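Long-range contacts in cell surface protein (Putative S-layer protein) (Clostridioides difficile R20291, PDB 5NJL), which is a putative S-layer cell wall protein with an extended three-domain fold that shows cell adhesion in vitro and probably acts as an adhesin: residues Glu72-Ile77 with Leu206-Ile211; Ile39-Val44 with Thr78-Ile83; Asp137-Thr142 with Ile155-Gly160. All coordinates share one frame; numbering follows the deposited sequence. Where two conformers were deposited one is given.

Interaction 1: residues Glu72-Ile77 with Leu206-Ile211; sequences ELIVTI and LAEITI
Leu73 and Ile211 exchange both of their backbone hydrogen bonds, and from there residues 72-77 and 206-211 run antiparallel as adjacent strands. Leu73 O accepts from Ile211 N at 2.8 Å in an almost straight bond (178° at the hydrogen). Val75 and Ile209 repeat the reciprocal pairing, N and O of each residue satisfied by the other. At Ile77 the pattern changes: its carbonyl O accepts from two amides, Leu206 N at 2.9 Å and the more distant Ala207 N at 3.3 Å, while Ile77 N donates to Ala207 O. Two residues thus face one, a classic beta bulge. Between these pairs the carbonyls of Ile209, Val75 and Ala207 also receive CA-H contacts from Ile74, Glu208 and Thr76. On the face of Ile74 and Thr210 the two side chains lie side by side, with Ile74 CD1 3.1 Å from Thr210 OG1. The carboxylate of Glu72 turns to Lys263, which forms a salt bridge with OE1. The other face is apolar: Ile77 CD1 meets Ile209 CD1 at 3.8 Å, and Val75 CG2 reaches Ile211 CD1. Helix 57-65 covers Leu73, Val75 and Ile211 there, and helix 14-25 packs on Ile77, Ile209 and Ile211. Outward backbone groups continue the mixed sheet: Ile74 and Thr76 bond to Gly45 and Lys43 of strand 40-45, Glu208 to Lys5 and Glu7 of strand 5-10.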
ATOM      1  N   GLU A  72      17.300  18.545  -2.001  1.00 37.28           N
ATOM      2  CA  GLU A  72      16.084  17.767  -2.143  1.00 38.94           C
ATOM      3  C   GLU A  72      15.469  17.345  -0.815  1.00 36.59           C
ATOM      4  O   GLU A  72      16.117  17.366   0.236  1.00 34.27           O
ATOM      5  CB  GLU A  72      16.345  16.535  -3.016  1.00 42.66           C
ATOM      6  CG  GLU A  72      17.391  15.585  -2.472  1.00 47.00           C
ATOM      7  CD  GLU A  72      17.757  14.505  -3.477  1.00 49.02           C
ATOM      8  OE1 GLU A  72      18.097  14.839  -4.637  1.00 54.59           O
ATOM      9  OE2 GLU A  72      17.716  13.320  -3.092  1.00 51.98           O
ATOM     10  N   LEU A  73      14.209  16.940  -0.920  1.00 35.45           N
ATOM     11  CA  LEU A  73      13.372  16.556   0.217  1.00 38.86           C
ATOM     12  C   LEU A  73      12.615  15.306  -0.235  1.00 35.60           C
ATOM     13  O   LEU A  73      12.211  15.233  -1.399  1.00 39.78           O
ATOM     14  CB  LEU A  73      12.383  17.697   0.476  1.00 41.46           C
ATOM     15  CG  LEU A  73      11.760  17.988   1.822  1.00 48.06           C
ATOM     16  CD1 LEU A  73      12.830  18.095   2.906  1.00 48.22           C
ATOM     17  CD2 LEU A  73      10.946  19.277   1.718  1.00 47.75           C
ATOM     18  N   ILE A  74      12.435  14.340   0.662  1.00 35.00           N
ATOM     19  CA  ILE A  74      11.680  13.122   0.363  1.00 35.21           C
ATOM     20  C   ILE A  74      10.374  13.181   1.149  1.00 31.75           C
ATOM     21  O   ILE A  74      10.407  13.495   2.326  1.00 30.45           O
ATOM     22  CB  ILE A  74      12.465  11.855   0.796  1.00 39.94           C
ATOM     23  CG1 ILE A  74      13.851  11.796   0.129  1.00 44.12           C
ATOM     24  CG2 ILE A  74      11.684  10.583   0.466  1.00 40.10           C
ATOM     25  CD1 ILE A  74      13.808  11.557  -1.364  1.00 45.65           C
ATOM     26  N   VAL A  75       9.249  12.924   0.485  1.00 32.68           N
ATOM     27  CA  VAL A  75       7.935  12.842   1.145  1.00 32.63           C
ATOM     28  C   VAL A  75       7.389  11.424   0.922  1.00 32.60           C
ATOM     29  O   VAL A  75       7.294  10.989  -0.233  1.00 33.15           O
ATOM     30  CB  VAL A  75       6.940  13.867   0.557  1.00 32.25           C
ATOM     31  CG1 VAL A  75       5.575  13.764   1.221  1.00 32.96           C
ATOM     32  CG2 VAL A  75       7.490  15.290   0.666  1.00 33.86           C
ATOM     33  N   THR A  76       7.041  10.712   2.002  1.00 31.81           N
ATOM     34  CA  THR A  76       6.328   9.420   1.866  1.00 31.73           C
ATOM     35  C   THR A  76       4.890   9.520   2.347  1.00 30.70           C
ATOM     36  O   THR A  76       4.600  10.229   3.306  1.00 31.94           O
ATOM     37  CB  THR A  76       7.062   8.269   2.565  1.00 31.88           C
ATOM     38  OG1 THR A  76       7.017   8.419   3.984  1.00 31.43           O
ATOM     39  CG2 THR A  76       8.523   8.221   2.108  1.00 32.68           C
ATOM     40  N   ILE A  77       3.995   8.893   1.601  1.00 27.87           N
ATOM     41  CA  ILE A  77       2.561   8.887   1.874  1.00 29.33           C
ATOM     42  C   ILE A  77       2.192   7.426   2.157  1.00 30.36           C
ATOM     43  O   ILE A  77       2.361   6.554   1.281  1.00 30.39           O
ATOM     44  CB  ILE A  77       1.786   9.414   0.670  1.00 29.62           C
ATOM     45  CG1 ILE A  77       2.266  10.839   0.302  1.00 29.97           C
ATOM     46  CG2 ILE A  77       0.271   9.355   0.896  1.00 31.65           C
ATOM     47  CD1 ILE A  77       1.520  11.437  -0.870  1.00 32.33           C
ATOM     48  N   LEU A 206       1.868   4.214  -0.283  1.00 35.62           N
ATOM     49  CA  LEU A 206       1.317   4.651  -1.545  1.00 35.69           C
ATOM     50  C   LEU A 206       2.326   5.365  -2.434  1.00 36.57           C
ATOM     51  O   LEU A 206       2.249   5.256  -3.655  1.00 38.15           O
ATOM     52  CB  LEU A 206       0.133   5.572  -1.300  1.00 36.23           C
ATOM     53  CG  LEU A 206      -1.084   4.897  -0.652  1.00 38.20           C
ATOM     54  CD1 LEU A 206      -2.121   5.966  -0.346  1.00 38.17           C
ATOM     55  CD2 LEU A 206      -1.655   3.821  -1.573  1.00 39.85           C
ATOM     56  N   ALA A 207       3.231   6.139  -1.836  1.00 36.17           N
ATOM     57  CA  ALA A 207       4.130   6.968  -2.642  1.00 35.64           C
ATOM     58  C   ALA A 207       5.380   7.366  -1.917  1.00 35.52           C
ATOM     59  O   ALA A 207       5.416   7.430  -0.697  1.00 33.58           O
ATOM     60  CB  ALA A 207       3.407   8.198  -3.157  1.00 38.31           C
ATOM     61  N   GLU A 208       6.421   7.618  -2.706  1.00 37.56           N
ATOM     62  CA  GLU A 208       7.659   8.230  -2.244  1.00 39.42           C
ATOM     63  C   GLU A 208       7.943   9.298  -3.304  1.00 41.37           C
ATOM     64  O   GLU A 208       8.135   8.967  -4.479  1.00 38.87           O
ATOM     65  CB  GLU A 208       8.744   7.161  -2.196  1.00 45.31           C
ATOM     66  CG  GLU A 208      10.155   7.605  -1.859  1.00 48.69           C
ATOM     67  CD  GLU A 208      11.188   6.559  -2.305  1.00 56.38           C
ATOM     68  OE1 GLU A 208      11.124   5.401  -1.810  1.00 53.69           O
ATOM     69  OE2 GLU A 208      12.049   6.895  -3.167  1.00 55.27           O
ATOM     70  N   ILE A 209       7.876  10.571  -2.919  1.00 39.19           N
ATOM     71  CA  ILE A 209       8.056  11.677  -3.861  1.00 39.11           C
ATOM     72  C   ILE A 209       9.333  12.399  -3.473  1.00 38.87           C
ATOM     73  O   ILE A 209       9.471  12.828  -2.333  1.00 37.10           O
ATOM     74  CB  ILE A 209       6.875  12.655  -3.860  1.00 40.09           C
ATOM     75  CG1 ILE A 209       5.563  11.924  -4.152  1.00 44.36           C
ATOM     76  CG2 ILE A 209       7.087  13.780  -4.869  1.00 40.26           C
ATOM     77  CD1 ILE A 209       4.723  11.732  -2.913  1.00 47.47           C
ATOM     78  N   THR A 210      10.267  12.512  -4.428  1.00 38.60           N
ATOM     79  CA  THR A 210      11.518  13.246  -4.224  1.00 36.70           C
ATOM     80  C   THR A 210      11.348  14.625  -4.851  1.00 34.49           C
ATOM     81  O   THR A 210      11.030  14.740  -6.023  1.00 34.21           O
ATOM     82  CB  THR A 210      12.711  12.510  -4.861  1.00 38.14           C
ATOM     83  OG1 THR A 210      12.783  11.199  -4.302  1.00 36.61           O
ATOM     84  CG2 THR A 210      14.033  13.250  -4.572  1.00 36.00           C
ATOM     85  N   ILE A 211      11.504  15.666  -4.037  1.00 34.26           N
ATOM     86  CA  ILE A 211      11.336  17.032  -4.483  1.00 30.87           C
ATOM     87  C   ILE A 211      12.748  17.602  -4.627  1.00 31.62           C
ATOM     88  O   ILE A 211      13.512  17.568  -3.692  1.00 30.55           O
ATOM     89  CB  ILE A 211      10.551  17.893  -3.472  1.00 31.63           C
ATOM     90  CG1 ILE A 211       9.195  17.255  -3.141  1.00 31.26           C
ATOM     91  CG2 ILE A 211      10.314  19.282  -4.052  1.00 31.19           C
ATOM     92  CD1 ILE A 211       8.556  17.878  -1.912  1.00 33.50           C
TER

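Interaction 2: residues Ile39-Val44 with Thr78-Ile83; sequences IYEIKV and TDKGHI. With SO4 (sulfate ion), chain C.
Ile39 and Lys80 join where strands 40-45 and 72-79 part: Lys80 N donates to Ile39 O at 2.9 Å, just beyond the regular antiparallel pairing. Inside that point Glu41 and Thr78 form a hydrogen-bonded pair, each amide reaching the other's carbonyl, and Tyr40 stands opposite Asp79 as a non-hydrogen-bonded pair. The close packing lies around Ile39, Tyr40 and the turn. Ile39 CG2, anti to its backbone N, sits 3.5 Å from His82 ND1, the two side chains crossing at about a right angle, and the same methyl lies over one face of the Tyr40 ring, toward its rim. The ring's CE1 approaches Asp79 CB, with ring and carboxylate planes 39° apart. Asp79 OD1 is gripped by two donors from opposite faces of the carboxylate: Gly81 N at 2.9 Å, closing an Asx turn, and His82 ND1 at 2.7 Å, on the syn side and near the imidazole plane. The second bond helps to hold the ring's rotation, and His82 NE2 points to a sulfate ion, with sulfate O1 2.7 Å away; the ion was probably taken up from the crystallisation liquor.

The side of Glu41 and Lys80 is looser and watered. Glu41 OE1 and Lys80 NZ form a salt bridge at 3.3 Å, its hydrogen bond weak, and a water links the same two atoms; Lys43 adds a long ion pair to Glu41 OE2. Another water joins Glu41 O to Thr78 OG1. Strand 52-54 borders strand 40-45 on its other side, Leu206 of strand 204-212 touches both Tyr40 and Asp79, and Tyr29 from a loop contacts Lys80 and His82, its OH hydrogen-bonding to Gly81 O.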
ATOM      1  N   ILE A  39      -6.334   9.250   8.585  1.00 25.33           N
ATOM      2  CA  ILE A  39      -6.190   8.024   7.801  1.00 26.49           C
ATOM      3  C   ILE A  39      -4.774   7.903   7.234  1.00 27.87           C
ATOM      4  O   ILE A  39      -4.274   6.804   7.119  1.00 28.62           O
ATOM      5  CB  ILE A  39      -7.229   7.981   6.678  1.00 27.00           C
ATOM      6  CG1 ILE A  39      -8.633   7.862   7.274  1.00 27.19           C
ATOM      7  CG2 ILE A  39      -6.986   6.833   5.706  1.00 28.64           C
ATOM      8  CD1 ILE A  39      -9.718   8.284   6.320  1.00 28.11           C
ATOM      9  N   TYR A  40      -4.139   9.031   6.909  1.00 28.39           N
ATOM     10  CA  TYR A  40      -2.823   9.055   6.267  1.00 28.49           C
ATOM     11  C   TYR A  40      -1.702   9.472   7.189  1.00 30.24           C
ATOM     12  O   TYR A  40      -1.892  10.274   8.144  1.00 28.92           O
ATOM     13  CB  TYR A  40      -2.875   9.926   5.000  1.00 29.05           C
ATOM     14  CG  TYR A  40      -3.797   9.354   3.961  1.00 30.27           C
ATOM     15  CD1 TYR A  40      -3.340   8.383   3.044  1.00 31.90           C
ATOM     16  CD2 TYR A  40      -5.142   9.718   3.906  1.00 30.09           C
ATOM     17  CE1 TYR A  40      -4.197   7.820   2.113  1.00 32.33           C
ATOM     18  CE2 TYR A  40      -6.002   9.157   2.986  1.00 31.36           C
ATOM     19  CZ  TYR A  40      -5.516   8.212   2.086  1.00 35.39           C
ATOM     20  OH  TYR A  40      -6.366   7.654   1.175  1.00 36.29           O
ATOM     21  N   GLU A  41      -0.533   8.861   6.946  1.00 28.55           N
ATOM     22  CA  GLU A  41       0.673   9.160   7.664  1.00 29.61           C
ATOM     23  C   GLU A  41       1.646   9.724   6.640  1.00 30.34           C
ATOM     24  O   GLU A  41       2.013   9.038   5.672  1.00 27.66           O
ATOM     25  CB  GLU A  41       1.287   7.928   8.334  1.00 32.70           C
ATOM     26  CG  GLU A  41       2.504   8.236   9.195  1.00 35.68           C
ATOM     27  CD  GLU A  41       3.012   7.028   9.959  1.00 41.87           C
ATOM     28  OE1 GLU A  41       2.326   6.565  10.874  1.00 51.79           O
ATOM     29  OE2 GLU A  41       4.103   6.537   9.653  1.00 47.61           O
ATOM     30  N   ILE A  42       2.054  10.971   6.865  1.00 28.50           N
ATOM     31  CA  ILE A  42       2.964  11.659   5.944  1.00 28.60           C
ATOM     32  C   ILE A  42       4.280  11.825   6.661  1.00 26.96           C
ATOM     33  O   ILE A  42       4.322  12.267   7.826  1.00 26.85           O
ATOM     34  CB  ILE A  42       2.431  13.044   5.534  1.00 28.85           C
ATOM     35  CG1 ILE A  42       0.988  12.962   5.063  1.00 28.61           C
ATOM     36  CG2 ILE A  42       3.331  13.678   4.467  1.00 28.24           C
ATOM     37  CD1 ILE A  42       0.741  12.057   3.884  1.00 29.58           C
ATOM     38  N   LYS A  43       5.364  11.452   5.984  1.00 27.26           N
ATOM     39  CA  LYS A  43       6.677  11.635   6.532  1.00 29.69           C
ATOM     40  C   LYS A  43       7.509  12.469   5.545  1.00 29.17           C
ATOM     41  O   LYS A  43       7.287  12.429   4.339  1.00 28.03           O
ATOM     42  CB  LYS A  43       7.375  10.307   6.797  1.00 33.75           C
ATOM     43  CG  LYS A  43       6.750   9.414   7.845  1.00 36.23           C
ATOM     44  CD  LYS A  43       7.663   8.216   8.063  1.00 41.17           C
ATOM     45  CE  LYS A  43       6.990   7.150   8.902  1.00 45.12           C
ATOM     46  NZ  LYS A  43       8.005   6.185   9.405  1.00 47.68           N
ATOM     47  N   VAL A  44       8.392  13.273   6.096  1.00 29.11           N
ATOM     48  CA  VAL A  44       9.233  14.205   5.303  1.00 32.02           C
ATOM     49  C   VAL A  44      10.626  14.175   5.896  1.00 31.77           C
ATOM     50  O   VAL A  44      10.784  14.150   7.116  1.00 30.96           O
ATOM     51  CB  VAL A  44       8.699  15.658   5.345  1.00 33.04           C
ATOM     52  CG1 VAL A  44       9.521  16.567   4.437  1.00 36.45           C
ATOM     53  CG2 VAL A  44       7.253  15.701   4.907  1.00 34.27           C
ATOM     54  N   THR A  78       1.733   7.176   3.377  1.00 31.63           N
ATOM     55  CA  THR A  78       1.273   5.867   3.827  1.00 31.52           C
ATOM     56  C   THR A  78      -0.224   5.939   4.203  1.00 31.02           C
ATOM     57  O   THR A  78      -0.633   6.810   4.959  1.00 29.41           O
ATOM     58  CB  THR A  78       2.117   5.393   5.011  1.00 32.66           C
ATOM     59  OG1 THR A  78       3.501   5.375   4.638  1.00 35.49           O
ATOM     60  CG2 THR A  78       1.718   3.987   5.456  1.00 34.79           C
ATOM     61  N   ASP A  79      -1.027   5.054   3.619  1.00 29.69           N
ATOM     62  CA  ASP A  79      -2.393   4.759   4.067  1.00 29.73           C
ATOM     63  C   ASP A  79      -2.278   3.905   5.320  1.00 30.80           C
ATOM     64  O   ASP A  79      -1.702   2.809   5.287  1.00 31.78           O
ATOM     65  CB  ASP A  79      -3.131   4.066   2.903  1.00 32.44           C
ATOM     66  CG  ASP A  79      -4.549   3.650   3.216  1.00 32.98           C
ATOM     67  OD1 ASP A  79      -5.079   3.872   4.330  1.00 33.41           O
ATOM     68  OD2 ASP A  79      -5.172   3.096   2.293  1.00 33.44           O
ATOM     69  N   LYS A  80      -2.772   4.396   6.455  1.00 27.28           N
ATOM     70  CA  LYS A  80      -2.707   3.632   7.693  1.00 27.88           C
ATOM     71  C   LYS A  80      -3.709   2.444   7.740  1.00 26.86           C
ATOM     72  O   LYS A  80      -3.740   1.720   8.731  1.00 25.84           O
ATOM     73  CB  LYS A  80      -2.925   4.516   8.919  1.00 29.81           C
ATOM     74  CG  LYS A  80      -1.845   5.574   9.150  1.00 31.79           C
ATOM     75  CD  LYS A  80      -2.241   6.595  10.222  1.00 33.93           C
ATOM     76  CE  LYS A  80      -2.070   6.127  11.654  1.00 36.55           C
ATOM     77  NZ  LYS A  80      -0.701   5.625  11.890  1.00 39.85           N
ATOM     78  N   GLY A  81      -4.516   2.284   6.692  1.00 26.42           N
ATOM     79  CA  GLY A  81      -5.431   1.154   6.555  1.00 28.74           C
ATOM     80  C   GLY A  81      -6.833   1.620   6.845  1.00 26.03           C
ATOM     81  O   GLY A  81      -7.132   1.999   7.979  1.00 25.19           O
ATOM     82  N   HIS A  82      -7.675   1.617   5.818  1.00 26.46           N
ATOM     83  CA  HIS A  82      -9.064   2.004   5.968  1.00 27.40           C
ATOM     84  C   HIS A  82      -9.986   1.232   5.044  1.00 27.73           C
ATOM     85  O   HIS A  82      -9.554   0.661   4.039  1.00 29.18           O
ATOM     86  CB  HIS A  82      -9.217   3.517   5.745  1.00 26.68           C
ATOM     87  CG  HIS A  82      -8.969   3.962   4.344  1.00 26.83           C
ATOM     88  ND1 HIS A  82      -7.711   4.010   3.782  1.00 28.72           N
ATOM     89  CD2 HIS A  82      -9.824   4.393   3.388  1.00 29.24           C
ATOM     90  CE1 HIS A  82      -7.812   4.446   2.535  1.00 28.62           C
ATOM     91  NE2 HIS A  82      -9.079   4.679   2.272  1.00 29.11           N
ATOM     92  N   ILE A  83     -11.260   1.210   5.391  1.00 26.77           N
ATOM     93  CA  ILE A  83     -12.278   0.577   4.553  1.00 28.14           C
ATOM     94  C   ILE A  83     -13.599   1.217   4.903  1.00 27.06           C
ATOM     95  O   ILE A  83     -13.760   1.719   6.006  1.00 27.83           O
ATOM     96  CB  ILE A  83     -12.305  -0.959   4.811  1.00 28.74           C
ATOM     97  CG1 ILE A  83     -12.813  -1.733   3.589  1.00 34.02           C
ATOM     98  CG2 ILE A  83     -13.109  -1.313   6.054  1.00 29.72           C
ATOM     99  CD1 ILE A  83     -12.659  -3.245   3.734  1.00 37.71           C
TER
HETATM  100  S   SO4 C 402     -10.259   5.502  -1.009  1.00 91.39           S
HETATM  101  O1  SO4 C 402     -10.590   5.919   0.367  1.00 87.19           O
HETATM  102  O2  SO4 C 402      -9.853   6.683  -1.807  1.00 87.16           O
HETATM  103  O3  SO4 C 402     -11.454   4.878  -1.630  1.00 97.96           O
HETATM  104  O4  SO4 C 402      -9.146   4.518  -0.943  1.00 96.50           O
HETATM  105  O   HOH W   1       4.544   7.931   5.172  1.00 30.32           O
HETATM  106  O   HOH W   2       0.631   8.136  11.890  1.00 39.71           O

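Interaction 3: residues Asp137-Thr142 with Ile155-Gly160; sequences DKLVIT and IEIGIG
Lys138 bends at CD (chi2 -62°) and then runs out straight, while Glu156, with CG anti to its backbone N (chi1 172°), extends across it at an oblique angle on one face of a beta hairpin. Glu156 occupies two conformers, and its part in the contact holds for one of them and is doubtful to that extent. In that conformer Lys138 CG lies 3.8 Å from Glu156 CG, Lys138 NZ is 4.1 Å from Glu156 OE2, short of a salt bridge, and a water donates to OE2 and accepts from NZ. A second water, independent of Glu156, accepts from Lys138 NZ and from Ile159 N and donates to Asp137 O, linking Asp137 to Ile159 across the two segments. Lys138 NZ comes to 3.9 Å from Gly158 CA, the glycine having no side chain in the way of the amine.

Behind this polar surface the backbone ladder is regular. Leu139 and Ile157 share two hydrogen bonds, the one from Leu139 N to Ile157 O being 2.7 Å, and Ile141 and Ile155 share two more, with Val140 and Glu156 as the non-hydrogen-bonded pair between them. Leu139 and Ile157 lie side by side and point the same way, CB to CB 4.0 Å, and Ile141 CD1 reaches Ile157 CG1. Helix 101-115 covers Leu139 and Ile141, and Ile164 touches Ile141 and Ile157. Asp137 and Lys138 form a G1 bulge against strand 126-133, and Asp137 OD1 hydrogen-bonds to Tyr132 and Ser101.

The hairpin is therefore two-sided: backbone bonds and an apolar face supply its cohesion, whereas any attraction between Lys138 and Glu156, beyond salt-bridge distance in the conformer described, is probably modest.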
ATOM      1  N   ASP A 137     -14.334 -22.885  -6.847  1.00 37.52           N
ATOM      2  CA  ASP A 137     -13.570 -22.000  -6.001  1.00 37.54           C
ATOM      3  C   ASP A 137     -14.427 -21.362  -4.878  1.00 34.39           C
ATOM      4  O   ASP A 137     -14.407 -20.146  -4.666  1.00 30.68           O
ATOM      5  CB  ASP A 137     -12.914 -20.931  -6.877  1.00 39.61           C
ATOM      6  CG  ASP A 137     -11.646 -20.433  -6.319  1.00 39.62           C
ATOM      7  OD1 ASP A 137     -11.072 -21.058  -5.404  1.00 41.77           O
ATOM      8  OD2 ASP A 137     -11.212 -19.390  -6.827  1.00 47.26           O
ATOM      9  N   LYS A 138     -15.147 -22.218  -4.153  1.00 30.81           N
ATOM     10  CA  LYS A 138     -16.023 -21.802  -3.058  1.00 28.64           C
ATOM     11  C   LYS A 138     -15.853 -22.677  -1.818  1.00 26.79           C
ATOM     12  O   LYS A 138     -15.577 -23.878  -1.932  1.00 27.85           O
ATOM     13  CB  LYS A 138     -17.486 -21.884  -3.510  1.00 30.63           C
ATOM     14  CG  LYS A 138     -17.845 -20.989  -4.692  1.00 34.04           C
ATOM     15  CD  LYS A 138     -17.659 -19.510  -4.400  1.00 34.67           C
ATOM     16  CE  LYS A 138     -17.970 -18.666  -5.640  1.00 37.43           C
ATOM     17  NZ  LYS A 138     -17.650 -17.222  -5.443  1.00 35.12           N
ATOM     18  N   LEU A 139     -16.030 -22.073  -0.649  1.00 24.15           N
ATOM     19  CA  LEU A 139     -16.164 -22.810   0.615  1.00 24.20           C
ATOM     20  C   LEU A 139     -17.676 -23.005   0.817  1.00 25.52           C
ATOM     21  O   LEU A 139     -18.429 -22.032   0.779  1.00 24.49           O
ATOM     22  CB  LEU A 139     -15.574 -21.997   1.748  1.00 23.45           C
ATOM     23  CG  LEU A 139     -15.832 -22.390   3.185  1.00 24.28           C
ATOM     24  CD1 LEU A 139     -15.217 -23.742   3.472  1.00 25.64           C
ATOM     25  CD2 LEU A 139     -15.301 -21.361   4.142  1.00 25.24           C
ATOM     26  N   VAL A 140     -18.106 -24.248   0.987  1.00 24.63           N
ATOM     27  CA  VAL A 140     -19.522 -24.569   1.152  1.00 23.62           C
ATOM     28  C   VAL A 140     -19.697 -25.163   2.542  1.00 23.87           C
ATOM     29  O   VAL A 140     -19.153 -26.240   2.858  1.00 23.79           O
ATOM     30  CB  VAL A 140     -19.975 -25.538   0.064  1.00 24.89           C
ATOM     31  CG1 VAL A 140     -21.450 -25.879   0.181  1.00 25.33           C
ATOM     32  CG2 VAL A 140     -19.631 -24.987  -1.324  1.00 26.52           C
ATOM     33  N   ILE A 141     -20.471 -24.470   3.362  1.00 22.58           N
ATOM     34  CA  ILE A 141     -20.754 -24.886   4.717  1.00 22.70           C
ATOM     35  C   ILE A 141     -22.172 -25.431   4.791  1.00 23.87           C
ATOM     36  O   ILE A 141     -23.136 -24.747   4.406  1.00 22.80           O
ATOM     37  CB  ILE A 141     -20.533 -23.721   5.657  1.00 25.05           C
ATOM     38  CG1 ILE A 141     -19.038 -23.318   5.611  1.00 26.65           C
ATOM     39  CG2 ILE A 141     -20.912 -24.085   7.088  1.00 25.46           C
ATOM     40  CD1 ILE A 141     -18.797 -21.961   6.194  1.00 30.53           C
ATOM     41  N   THR A 142     -22.318 -26.660   5.294  1.00 22.58           N
ATOM     42  CA  THR A 142     -23.636 -27.305   5.353  1.00 22.00           C
ATOM     43  C   THR A 142     -23.896 -27.699   6.799  1.00 23.59           C
ATOM     44  O   THR A 142     -23.094 -28.408   7.418  1.00 22.37           O
ATOM     45  CB  THR A 142     -23.699 -28.486   4.391  1.00 22.09           C
ATOM     46  OG1 THR A 142     -23.762 -27.983   3.054  1.00 23.91           O
ATOM     47  CG2 THR A 142     -24.896 -29.373   4.642  1.00 22.51           C
ATOM     48  N   ILE A 155     -24.480 -22.674   3.074  1.00 24.22           N
ATOM     49  CA  ILE A 155     -23.984 -21.308   2.878  1.00 27.26           C
ATOM     50  C   ILE A 155     -22.739 -21.404   2.008  1.00 26.82           C
ATOM     51  O   ILE A 155     -21.856 -22.234   2.292  1.00 23.36           O
ATOM     52  CB  ILE A 155     -23.579 -20.672   4.234  1.00 29.18           C
ATOM     53  CG1 ILE A 155     -24.766 -20.597   5.208  1.00 33.26           C
ATOM     54  CG2 ILE A 155     -22.950 -19.294   4.061  1.00 30.51           C
ATOM     55  CD1 ILE A 155     -25.827 -19.609   4.814  1.00 36.69           C
ATOM     56  N   GLU A 156     -22.665 -20.547   0.979  1.00 25.77           N
ATOM     57  CA  GLU A 156     -21.513 -20.488   0.064  0.70 26.87           C
ATOM     58  C   GLU A 156     -20.674 -19.240   0.369  1.00 26.60           C
ATOM     59  O   GLU A 156     -21.208 -18.123   0.471  1.00 26.16           O
ATOM     60  CB  GLU A 156     -21.964 -20.508  -1.405  0.70 29.25           C
ATOM     61  CG  GLU A 156     -20.855 -20.248  -2.428  0.70 31.67           C
ATOM     62  CD  GLU A 156     -21.372 -20.176  -3.861  0.70 35.60           C
ATOM     63  OE1 GLU A 156     -21.948 -21.188  -4.316  0.70 36.20           O
ATOM     64  OE2 GLU A 156     -21.204 -19.110  -4.516  0.70 37.55           O
ATOM     65  N   ILE A 157     -19.365 -19.446   0.515  1.00 24.80           N
ATOM     66  CA  ILE A 157     -18.399 -18.402   0.878  1.00 24.64           C
ATOM     67  C   ILE A 157     -17.350 -18.395  -0.239  1.00 25.49           C
ATOM     68  O   ILE A 157     -16.862 -19.457  -0.654  1.00 23.78           O
ATOM     69  CB  ILE A 157     -17.742 -18.693   2.246  1.00 24.10           C
ATOM     70  CG1 ILE A 157     -18.778 -18.838   3.381  1.00 24.07           C
ATOM     71  CG2 ILE A 157     -16.721 -17.624   2.618  1.00 26.01           C
ATOM     72  CD1 ILE A 157     -19.519 -17.578   3.739  1.00 24.89           C
ATOM     73  N   GLY A 158     -17.016 -17.206  -0.737  1.00 24.31           N
ATOM     74  CA  GLY A 158     -16.058 -17.069  -1.833  1.00 25.69           C
ATOM     75  C   GLY A 158     -14.872 -16.164  -1.542  1.00 24.66           C
ATOM     76  O   GLY A 158     -14.771 -15.542  -0.486  1.00 24.49           O
ATOM     77  N   ILE A 159     -13.990 -16.078  -2.525  1.00 27.12           N
ATOM     78  CA  ILE A 159     -12.850 -15.183  -2.455  1.00 28.59           C
ATOM     79  C   ILE A 159     -13.420 -13.778  -2.350  1.00 26.96           C
ATOM     80  O   ILE A 159     -14.376 -13.423  -3.050  1.00 28.99           O
ATOM     81  CB  ILE A 159     -11.925 -15.323  -3.687  1.00 31.77           C
ATOM     82  CG1 ILE A 159     -11.262 -16.713  -3.693  1.00 34.23           C
ATOM     83  CG2 ILE A 159     -10.826 -14.250  -3.654  1.00 33.30           C
ATOM     84  CD1 ILE A 159     -10.574 -17.084  -4.985  1.00 38.05           C
ATOM     85  N   GLY A 160     -12.880 -13.006  -1.425  1.00 27.07           N
ATOM     86  CA  GLY A 160     -13.298 -11.636  -1.221  1.00 29.00           C
ATOM     87  C   GLY A 160     -14.318 -11.477  -0.127  1.00 28.45           C
ATOM     88  O   GLY A 160     -14.580 -10.369   0.291  1.00 30.59           O
TER
HETATM   89  O   HOH W   3     -14.822 -17.456  -4.893  1.00 29.76           O
HETATM   90  O   HOH W   4     -19.823 -17.045  -3.547  1.00 48.26           O

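How the interactions relate
Interactions 1 and 2 belong to one mixed sheet and share strand 72-79, whose two edges they use: strand 204-212 pairs along one and strand 40-45 along the other. They touch directly, through Thr76 N to Lys43 O and through Leu206 packing on Tyr40. Interaction 3 stands apart in a separate three-stranded antiparallel sheet, its centre about 42 Å from that of interaction 1 and 32 Å from that of interaction 2. Interaction 1 is mostly backbone ladder with a buried apolar face; interaction 2 has three backbone bonds at the strand end, a watered salt bridge and a turn held by Asp79; interaction 3 combines a helix-covered apolar face with a watered, charged surface.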